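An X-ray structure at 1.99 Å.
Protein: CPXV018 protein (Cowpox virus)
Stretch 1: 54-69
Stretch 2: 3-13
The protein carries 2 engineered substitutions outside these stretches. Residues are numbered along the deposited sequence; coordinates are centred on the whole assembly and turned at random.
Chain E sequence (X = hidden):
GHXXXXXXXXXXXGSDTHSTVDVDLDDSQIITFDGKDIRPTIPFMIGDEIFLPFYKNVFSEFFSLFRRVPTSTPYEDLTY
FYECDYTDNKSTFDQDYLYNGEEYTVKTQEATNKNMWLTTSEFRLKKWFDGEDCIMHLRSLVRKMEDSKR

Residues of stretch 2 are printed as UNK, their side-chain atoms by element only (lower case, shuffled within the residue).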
ATOM      1  N   PHE E  54      -9.431  -0.933  10.418  1.00 13.56           N
ATOM      2  CA  PHE E  54      -8.206  -0.850   9.633  1.00 17.24           C
ATOM      3  C   PHE E  54      -6.986  -0.883  10.554  1.00 14.01           C
ATOM      4  O   PHE E  54      -6.067  -1.674  10.347  1.00 13.44           O
ATOM      5  CB  PHE E  54      -8.207   0.424   8.780  1.00 16.33           C
ATOM      6  CG  PHE E  54      -6.970   0.604   7.943  1.00 15.12           C
ATOM      7  CD1 PHE E  54      -6.833  -0.057   6.734  1.00 17.88           C
ATOM      8  CD2 PHE E  54      -5.956   1.449   8.354  1.00 12.71           C
ATOM      9  CE1 PHE E  54      -5.701   0.114   5.957  1.00 14.56           C
ATOM     10  CE2 PHE E  54      -4.819   1.622   7.580  1.00 14.02           C
ATOM     11  CZ  PHE E  54      -4.694   0.952   6.381  1.00 13.27           C
ATOM     12  N   TYR E  55      -6.993  -0.035  11.578  1.00 12.77           N
ATOM     13  CA  TYR E  55      -5.876   0.037  12.510  1.00 13.18           C
ATOM     14  C   TYR E  55      -5.731  -1.254  13.311  1.00 14.10           C
ATOM     15  O   TYR E  55      -4.614  -1.661  13.635  1.00 12.95           O
ATOM     16  CB  TYR E  55      -6.037   1.221  13.470  1.00 13.17           C
ATOM     17  CG  TYR E  55      -5.907   2.590  12.819  1.00 15.46           C
ATOM     18  CD1 TYR E  55      -5.091   2.789  11.708  1.00 12.49           C
ATOM     19  CD2 TYR E  55      -6.601   3.684  13.324  1.00 14.64           C
ATOM     20  CE1 TYR E  55      -4.978   4.044  11.116  1.00 15.66           C
ATOM     21  CE2 TYR E  55      -6.492   4.937  12.744  1.00 14.01           C
ATOM     22  CZ  TYR E  55      -5.685   5.110  11.640  1.00 13.86           C
ATOM     23  OH  TYR E  55      -5.590   6.353  11.068  1.00 15.59           O
ATOM     24  N   LYS E  56      -6.848  -1.893  13.643  1.00 11.71           N
ATOM     25  CA  LYS E  56      -6.781  -3.145  14.395  1.00 15.22           C
ATOM     26  C   LYS E  56      -5.944  -4.160  13.624  1.00 13.95           C
ATOM     27  O   LYS E  56      -5.131  -4.874  14.205  1.00 16.50           O
ATOM     28  CB  LYS E  56      -8.177  -3.704  14.671  1.00 16.70           C
ATOM     29  CG  LYS E  56      -8.170  -4.947  15.559  1.00 20.44           C
ATOM     30  CD  LYS E  56      -9.581  -5.419  15.874  1.00 27.75           C
ATOM     31  CE  LYS E  56      -9.575  -6.611  16.819  1.00 30.79           C
ATOM     32  NZ  LYS E  56     -10.959  -7.029  17.195  1.00 31.93           N
ATOM     33  N   ASN E  57      -6.126  -4.199  12.309  1.00 12.27           N
ATOM     34  CA  ASN E  57      -5.363  -5.107  11.466  1.00 13.08           C
ATOM     35  C   ASN E  57      -3.905  -4.681  11.326  1.00 15.68           C
ATOM     36  O   ASN E  57      -3.001  -5.500  11.477  1.00 13.45           O
ATOM     37  CB  ASN E  57      -6.005  -5.209  10.081  1.00 20.81           C
ATOM     38  CG  ASN E  57      -7.284  -6.023  10.090  1.00 25.65           C
ATOM     39  OD1 ASN E  57      -7.408  -6.997  10.835  1.00 32.51           O
ATOM     40  ND2 ASN E  57      -8.246  -5.629   9.261  1.00 27.48           N
ATOM     41  N   VAL E  58      -3.679  -3.406  11.028  1.00 12.98           N
ATOM     42  CA  VAL E  58      -2.323  -2.896  10.882  1.00 11.78           C
ATOM     43  C   VAL E  58      -1.534  -3.051  12.178  1.00 10.70           C
ATOM     44  O   VAL E  58      -0.357  -3.400  12.152  1.00 12.79           O
ATOM     45  CB  VAL E  58      -2.322  -1.412  10.460  1.00 15.00           C
ATOM     46  CG1 VAL E  58      -0.909  -0.838  10.489  1.00 13.02           C
ATOM     47  CG2 VAL E  58      -2.922  -1.264   9.074  1.00 11.75           C
ATOM     48  N   PHE E  59      -2.176  -2.777  13.308  1.00 12.71           N
ATOM     49  CA  PHE E  59      -1.487  -2.842  14.592  1.00 12.91           C
ATOM     50  C   PHE E  59      -1.156  -4.288  14.963  1.00 15.14           C
ATOM     51  O   PHE E  59      -0.032  -4.586  15.367  1.00 12.36           O
ATOM     52  CB  PHE E  59      -2.325  -2.181  15.694  1.00 10.07           C
ATOM     53  CG  PHE E  59      -2.513  -0.692  15.514  1.00 13.18           C
ATOM     54  CD1 PHE E  59      -1.858  -0.002  14.500  1.00 13.27           C
ATOM     55  CD2 PHE E  59      -3.350   0.018  16.362  1.00 15.09           C
ATOM     56  CE1 PHE E  59      -2.038   1.364  14.335  1.00 14.15           C
ATOM     57  CE2 PHE E  59      -3.534   1.389  16.201  1.00 14.94           C
ATOM     58  CZ  PHE E  59      -2.877   2.058  15.188  1.00 15.54           C
ATOM     59  N   SER E  60      -2.124  -5.189  14.823  1.00 12.44           N
ATOM     60  CA  SER E  60      -1.895  -6.597  15.148  1.00 15.47           C
ATOM     61  C   SER E  60      -0.759  -7.170  14.303  1.00 15.91           C
ATOM     62  O   SER E  60       0.133  -7.847  14.820  1.00 14.84           O
ATOM     63  CB  SER E  60      -3.170  -7.417  14.939  1.00 19.05           C
ATOM     64  OG  SER E  60      -4.203  -6.977  15.800  1.00 26.66           O
ATOM     65  N   GLU E  61      -0.790  -6.877  13.006  1.00 14.24           N
ATOM     66  CA  GLU E  61       0.243  -7.348  12.091  1.00 16.08           C
ATOM     67  C   GLU E  61       1.610  -6.736  12.410  1.00 14.22           C
ATOM     68  O   GLU E  61       2.634  -7.400  12.269  1.00 18.48           O
ATOM     69  CB  GLU E  61      -0.146  -7.033  10.644  1.00 19.87           C
ATOM     70  CG  GLU E  61      -1.377  -7.785  10.151  1.00 27.96           C
ATOM     71  CD  GLU E  61      -1.124  -9.266   9.924  1.00 41.64           C
ATOM     72  OE1 GLU E  61       0.044  -9.700  10.019  1.00 41.26           O
ATOM     73  OE2 GLU E  61      -2.099  -9.998   9.646  1.00 50.70           O
ATOM     74  N   PHE E  62       1.624  -5.476  12.839  1.00 15.60           N
ATOM     75  CA  PHE E  62       2.871  -4.810  13.218  1.00 14.83           C
ATOM     76  C   PHE E  62       3.641  -5.636  14.241  1.00 13.77           C
ATOM     77  O   PHE E  62       4.857  -5.803  14.134  1.00 15.86           O
ATOM     78  CB  PHE E  62       2.595  -3.410  13.783  1.00 13.27           C
ATOM     79  CG  PHE E  62       3.828  -2.699  14.281  1.00 10.38           C
ATOM     80  CD1 PHE E  62       4.558  -1.880  13.438  1.00 10.57           C
ATOM     81  CD2 PHE E  62       4.252  -2.847  15.594  1.00 12.22           C
ATOM     82  CE1 PHE E  62       5.696  -1.224  13.897  1.00 13.44           C
ATOM     83  CE2 PHE E  62       5.381  -2.191  16.057  1.00 12.04           C
ATOM     84  CZ  PHE E  62       6.104  -1.385  15.206  1.00 12.36           C
ATOM     85  N   PHE E  63       2.927  -6.157  15.233  1.00 13.88           N
ATOM     86  CA  PHE E  63       3.560  -6.936  16.289  1.00 15.96           C
ATOM     87  C   PHE E  63       3.816  -8.383  15.874  1.00 14.71           C
ATOM     88  O   PHE E  63       4.859  -8.946  16.193  1.00 11.05           O
ATOM     89  CB  PHE E  63       2.704  -6.903  17.553  1.00 16.31           C
ATOM     90  CG  PHE E  63       2.673  -5.558  18.221  1.00 16.94           C
ATOM     91  CD1 PHE E  63       3.780  -5.089  18.909  1.00 16.08           C
ATOM     92  CD2 PHE E  63       1.542  -4.763  18.158  1.00 13.45           C
ATOM     93  CE1 PHE E  63       3.758  -3.852  19.527  1.00 16.16           C
ATOM     94  CE2 PHE E  63       1.512  -3.526  18.773  1.00 15.64           C
ATOM     95  CZ  PHE E  63       2.624  -3.069  19.456  1.00 17.68           C
ATOM     96  N   SER E  64       2.873  -8.981  15.155  1.00 14.62           N
ATOM     97  CA  SER E  64       2.978 -10.397  14.817  1.00 17.58           C
ATOM     98  C   SER E  64       4.025 -10.633  13.729  1.00 18.25           C
ATOM     99  O   SER E  64       4.501 -11.752  13.559  1.00 15.30           O
ATOM    100  CB  SER E  64       1.619 -10.949  14.377  1.00 21.93           C
ATOM    101  OG  SER E  64       1.196 -10.370  13.159  1.00 26.07           O
ATOM    102  N   LEU E  65       4.385  -9.577  13.004  1.00 15.25           N
ATOM    103  CA  LEU E  65       5.434  -9.652  11.990  1.00 16.15           C
ATOM    104  C   LEU E  65       6.828  -9.433  12.586  1.00 18.76           C
ATOM    105  O   LEU E  65       7.837  -9.692  11.928  1.00 13.28           O
ATOM    106  CB  LEU E  65       5.189  -8.618  10.889  1.00 18.37           C
ATOM    107  CG  LEU E  65       4.018  -8.871   9.940  1.00 26.98           C
ATOM    108  CD1 LEU E  65       3.734  -7.624   9.114  1.00 24.22           C
ATOM    109  CD2 LEU E  65       4.307 -10.055   9.037  1.00 22.89           C
ATOM    110  N   PHE E  66       6.887  -8.946  13.822  1.00 16.54           N
ATOM    111  CA  PHE E  66       8.172  -8.711  14.472  1.00 16.39           C
ATOM    112  C   PHE E  66       8.725 -10.027  14.999  1.00 18.01           C
ATOM    113  O   PHE E  66       8.122 -10.662  15.862  1.00 17.22           O
ATOM    114  CB  PHE E  66       8.037  -7.695  15.608  1.00 14.80           C
ATOM    115  CG  PHE E  66       9.339  -7.380  16.298  1.00 14.42           C
ATOM    116  CD1 PHE E  66      10.436  -6.941  15.572  1.00 16.17           C
ATOM    117  CD2 PHE E  66       9.462  -7.515  17.668  1.00 15.24           C
ATOM    118  CE1 PHE E  66      11.635  -6.649  16.206  1.00 14.97           C
ATOM    119  CE2 PHE E  66      10.656  -7.224  18.307  1.00 14.62           C
ATOM    120  CZ  PHE E  66      11.740  -6.794  17.576  1.00 16.09           C
ATOM    121  N   ARG E  67       9.875 -10.431  14.472  1.00 18.88           N
ATOM    122  CA  ARG E  67      10.462 -11.719  14.819  1.00 20.69           C
ATOM    123  C   ARG E  67      11.384 -11.595  16.027  1.00 18.93           C
ATOM    124  O   ARG E  67      12.595 -11.786  15.923  1.00 16.41           O
ATOM    125  CB  ARG E  67      11.215 -12.290  13.618  1.00 25.21           C
ATOM    126  CG  ARG E  67      10.366 -12.327  12.356  1.00 29.70           C
ATOM    127  CD  ARG E  67      10.809 -13.413  11.396  1.00 35.51           C
ATOM    128  NE  ARG E  67      12.070 -13.108  10.728  1.00 45.62           N
ATOM    129  CZ  ARG E  67      12.170 -12.525   9.536  1.00 49.30           C
ATOM    130  NH1 ARG E  67      11.083 -12.167   8.861  1.00 48.42           N
ATOM    131  NH2 ARG E  67      13.365 -12.298   9.014  1.00 50.83           N
ATOM    132  N   ARG E  68      10.789 -11.274  17.170  1.00 18.67           N
ATOM    133  CA  ARG E  68      11.518 -11.129  18.423  1.00 20.20           C
ATOM    134  C   ARG E  68      12.247 -12.421  18.784  1.00 21.69           C
ATOM    135  O   ARG E  68      11.658 -13.498  18.733  1.00 17.08           O
ATOM    136  CB  ARG E  68      10.548 -10.735  19.543  1.00 21.97           C
ATOM    137  CG  ARG E  68      11.185 -10.584  20.915  1.00 27.90           C
ATOM    138  CD  ARG E  68      10.181 -10.088  21.951  1.00 40.95           C
ATOM    139  NE  ARG E  68       9.467 -11.180  22.611  1.00 59.70           N
ATOM    140  CZ  ARG E  68       8.315 -11.700  22.192  1.00 72.67           C
ATOM    141  NH1 ARG E  68       7.718 -11.238  21.101  1.00 75.12           N
ATOM    142  NH2 ARG E  68       7.754 -12.691  22.873  1.00 72.00           N
ATOM    143  N   VAL E  69      13.526 -12.319  19.136  1.00 22.03           N
ATOM    144  CA  VAL E  69      14.279 -13.488  19.581  1.00 20.34           C
ATOM    145  C   VAL E  69      14.254 -13.539  21.105  1.00 22.74           C
ATOM    146  O   VAL E  69      14.361 -12.501  21.761  1.00 25.42           O
ATOM    147  CB  VAL E  69      15.744 -13.478  19.079  1.00 27.96           C
ATOM    148  CG1 VAL E  69      15.781 -13.491  17.561  1.00 30.54           C
ATOM    149  CG2 VAL E  69      16.515 -12.281  19.617  1.00 28.18           C
ATOM    150  N   UNK E   3      -1.583  17.148  13.335  1.00 18.21           N
ATOM    151  CA  UNK E   3      -0.690  16.002  13.325  1.00 17.86           C
ATOM    152  C   UNK E   3      -1.386  14.757  13.861  1.00 19.00           C
ATOM    153  O   UNK E   3      -2.206  14.824  14.781  1.00 19.28           O
ATOM    154  n   UNK E   3       2.570  18.150  18.325  1.00 38.97           N
ATOM    155  c   UNK E   3       0.574  16.299  14.135  1.00 23.19           C
ATOM    156  c   UNK E   3       1.583  17.249  16.217  1.00 34.68           C
ATOM    157  c   UNK E   3       1.341  17.622  17.670  1.00 38.27           C
ATOM    158  c   UNK E   3       0.319  16.705  15.570  1.00 27.11           C
ATOM    159  N   UNK E   4      -1.064  13.627  13.244  1.00 15.59           N
ATOM    160  CA  UNK E   4      -1.558  12.328  13.665  1.00 13.41           C
ATOM    161  C   UNK E   4      -0.350  11.488  14.046  1.00 13.12           C
ATOM    162  O   UNK E   4       0.539  11.276  13.227  1.00 12.97           O
ATOM    163  c   UNK E   4      -3.685   9.833  11.552  1.00 11.74           C
ATOM    164  c   UNK E   4      -4.079  10.436  13.936  1.00 15.83           C
ATOM    165  c   UNK E   4      -2.367  11.670  12.548  1.00 14.06           C
ATOM    166  c   UNK E   4      -3.045  10.328  12.825  1.00 12.36           C
ATOM    167  N   UNK E   5      -0.310  11.038  15.296  1.00 14.08           N
ATOM    168  CA  UNK E   5       0.836  10.298  15.814  1.00 13.44           C
ATOM    169  C   UNK E   5       0.437   8.891  16.243  1.00 17.16           C
ATOM    170  O   UNK E   5      -0.629   8.685  16.828  1.00 16.57           O
ATOM    171  c   UNK E   5       1.461  11.041  16.976  1.00 18.34           C
ATOM    172  N   UNK E   6       1.308   7.935  15.938  1.00 15.63           N
ATOM    173  CA  UNK E   6       1.149   6.548  16.352  1.00 13.64           C
ATOM    174  C   UNK E   6       2.322   6.162  17.240  1.00 14.46           C
ATOM    175  O   UNK E   6       3.470   6.286  16.826  1.00 13.48           O
ATOM    176  c   UNK E   6       1.090   5.620  15.140  1.00 12.69           C
ATOM    177  c   UNK E   6      -1.203   5.073  14.303  1.00 13.02           C
ATOM    178  c   UNK E   6      -0.077   5.871  14.235  1.00 12.18           C
ATOM    179  c   UNK E   6      -2.276   5.296  13.466  1.00 13.36           C
ATOM    180  c   UNK E   6      -0.041   6.892  13.303  1.00 13.36           C
ATOM    181  c   UNK E   6      -2.231   6.321  12.547  1.00 16.42           C
ATOM    182  c   UNK E   6      -1.111   7.121  12.466  1.00 16.36           C
ATOM    183  N   UNK E   7       2.035   5.702  18.454  1.00 14.65           N
ATOM    184  CA  UNK E   7       3.081   5.270  19.377  1.00 15.88           C
ATOM    185  C   UNK E   7       2.982   3.773  19.662  1.00 16.33           C
ATOM    186  O   UNK E   7       2.111   3.330  20.409  1.00 15.03           O
ATOM    187  c   UNK E   7       4.236   5.856  21.558  1.00 26.15           C
ATOM    188  n   UNK E   7       5.375   6.368  21.103  1.00 23.45           N
ATOM    189  c   UNK E   7       3.008   6.060  20.686  1.00 19.07           C
ATOM    190  o   UNK E   7       4.167   5.233  22.616  1.00 33.75           O
ATOM    191  N   UNK E   8       3.873   3.005  19.042  1.00 13.46           N
ATOM    192  CA  UNK E   8       3.921   1.561  19.223  1.00 16.36           C
ATOM    193  C   UNK E   8       4.872   1.206  20.348  1.00 15.66           C
ATOM    194  O   UNK E   8       6.012   1.660  20.358  1.00 14.02           O
ATOM    195  c   UNK E   8       3.579   2.267  16.025  1.00 13.75           C
ATOM    196  c   UNK E   8       4.372   0.868  17.939  1.00 14.45           C
ATOM    197  c   UNK E   8       1.692   0.378  15.327  1.00 16.30           C
ATOM    198  c   UNK E   8       3.472   1.105  16.774  1.00 13.89           C
ATOM    199  c   UNK E   8       2.527   0.162  16.410  1.00 13.24           C
ATOM    200  c   UNK E   8       2.749   2.487  14.943  1.00 13.98           C
ATOM    201  c   UNK E   8       1.804   1.542  14.594  1.00 16.68           C
ATOM    202  N   UNK E   9       4.408   0.390  21.288  1.00 18.72           N
ATOM    203  CA  UNK E   9       5.259  -0.071  22.378  1.00 17.71           C
ATOM    204  C   UNK E   9       5.171  -1.577  22.570  1.00 18.89           C
ATOM    205  O   UNK E   9       4.078  -2.142  22.641  1.00 16.16           O
ATOM    206  c   UNK E   9       5.824   0.269  24.818  1.00 21.21           C
ATOM    207  c   UNK E   9       4.891   0.632  23.682  1.00 17.97           C
ATOM    208  o   UNK E   9       7.018   0.558  24.767  1.00 24.65           O
ATOM    209  n   UNK E   9       5.284  -0.363  25.852  1.00 23.34           N
ATOM    210  N   UNK E  10       6.337  -2.212  22.636  1.00 15.50           N
ATOM    211  CA  UNK E  10       6.445  -3.621  22.983  1.00 16.76           C
ATOM    212  C   UNK E  10       7.326  -3.747  24.220  1.00 19.62           C
ATOM    213  O   UNK E  10       8.528  -3.495  24.159  1.00 18.29           O
ATOM    214  c   UNK E  10       7.209  -5.932  22.080  1.00 16.67           C
ATOM    215  c   UNK E  10       7.025  -4.434  21.820  1.00 17.53           C
ATOM    216  c   UNK E  10       7.897  -6.604  20.900  1.00 17.22           C
ATOM    217  c   UNK E  10       5.883  -6.609  22.366  1.00 22.09           C
ATOM    218  N   UNK E  11       6.714  -4.115  25.341  1.00 18.79           N
ATOM    219  CA  UNK E  11       7.432  -4.251  26.607  1.00 25.42           C
ATOM    220  C   UNK E  11       7.582  -5.716  26.989  1.00 25.51           C
ATOM    221  O   UNK E  11       6.590  -6.405  27.213  1.00 24.74           O
ATOM    222  c   UNK E  11       7.455  -3.482  29.058  1.00 31.78           C
ATOM    223  o   UNK E  11       5.465  -2.943  30.261  1.00 36.09           O
ATOM    224  c   UNK E  11       6.704  -3.494  27.724  1.00 23.36           C
ATOM    225  c   UNK E  11       6.696  -2.757  30.158  1.00 32.30           C
ATOM    226  o   UNK E  11       7.332  -1.998  30.921  1.00 36.34           O
ATOM    227  N   UNK E  12       8.828  -6.184  27.044  1.00 28.61           N
ATOM    228  CA  UNK E  12       9.137  -7.534  27.502  1.00 25.78           C
ATOM    229  C   UNK E  12       9.798  -7.465  28.871  1.00 24.72           C
ATOM    230  O   UNK E  12      10.980  -7.140  28.982  1.00 24.06           O
ATOM    231  c   UNK E  12      10.072  -8.281  26.526  1.00 31.17           C
ATOM    232  c   UNK E  12      10.339  -9.700  27.016  1.00 30.83           C
ATOM    233  c   UNK E  12       9.472  -8.311  25.120  1.00 30.05           C
ATOM    234  c   UNK E  12       9.967  -7.201  24.226  1.00 30.44           C
ATOM    235  N   UNK E  13       9.020  -7.761  29.907  1.00 26.17           N
ATOM    236  CA  UNK E  13       9.506  -7.777  31.280  1.00 30.19           C
ATOM    237  C   UNK E  13       9.443  -9.198  31.815  1.00 33.21           C
ATOM    238  O   UNK E  13       8.399  -9.651  32.278  1.00 28.03           O
ATOM    239  o   UNK E  13       9.943  -7.519  34.080  1.00 28.23           O
ATOM    240  c   UNK E  13       8.680  -6.828  32.155  1.00 28.09           C
ATOM    241  n   UNK E  13       9.023  -5.469  34.132  1.00 37.26           N
ATOM    242  c   UNK E  13       9.272  -6.636  33.542  1.00 34.34           C
TER

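Position 3, the first residue of this stretch, has five side-chain atoms, four carbons in a row ending in a nitrogen, and touches nothing on the helix; an unbranched chain with a terminal amine is Lys3. At position 4 four carbons fork at the second. One tip of the fork comes near the Tyr55 hydroxyl, and the forked, wholly carbon side chain is that of Leu4; Leu4 CD2 lies 4.0 Å from Tyr55 OH. Position 5 carries a single carbon, out of reach of the helix: Ala5.

Position 6 has one carbon followed by a six-carbon ring without a hydroxyl, and the ring packs against Tyr55 and Phe59; this is Phe6. Its CZ is 3.7 Å from Tyr55 OH, and the edge of its ring is directed toward the face of Tyr55, with planes at 77°. The same ring meets Phe59 rim to rim, CD2 of Phe6 lying 3.6 Å from CZ of Phe59. Position 7, two carbons with the second bearing an oxygen and a nitrogen, is out of reach of stretch 1; the short amide identifies Asn7.

Position 8 again shows one carbon and a six-carbon ring, wedged among three aromatic residues of the helix, and is Phe8. It stacks face-to-face on Phe62, with centroids 4.2 Å apart and planes at 28°, while its edge points toward the face of Phe59 in an offset arrangement, Phe8 CE2 being 3.7 Å from Phe59 CD1. Phe63 approaches the edge of the Phe8 ring. Position 9 has two carbons, an oxygen and a nitrogen, and its CA-to-CB bond points away from the helix, but its backbone carbonyl meets the Phe63 ring. This is Asn9, whose O is 3.6 Å from Phe63 CE1.

At position 10 four carbons fork at the second, and the side chain packs against Phe63, Phe66 and Arg68; this is Leu10. Its CB lies 4.0 Å from Phe63 CE1, and its CD2 is 3.7 Å from Phe66 CD2. Position 11, three carbons with two oxygens on the third and out of reach of stretch 1, is Glu11. Position 12 has four carbons forked at the first, one arm two carbons long, and lies against the Arg68 side chain, which makes it Ile12; its CD1 packs 3.7 Å from the aliphatic CD of Arg68. Position 13, two carbons ending in an oxygen and a nitrogen and making no contact, is Asn13.

The strand's alternation places 4, 6, 8, 10 and 12 toward stretch 1. Helix and strand run in broadly similar directions, at 39°, so the contacts of alternate strand residues progress from Tyr55 at 4 and 6, through Phe59, Phe62 and Phe63, to Phe66 and Arg68 in the loop at 10 and 12. No hydrogen bond crosses the interface; aromatic and aliphatic packing buries 558 Å², with Phe8 contributing the largest covered area.

Stretch 2 (3-13) KLAFNFNLEIN
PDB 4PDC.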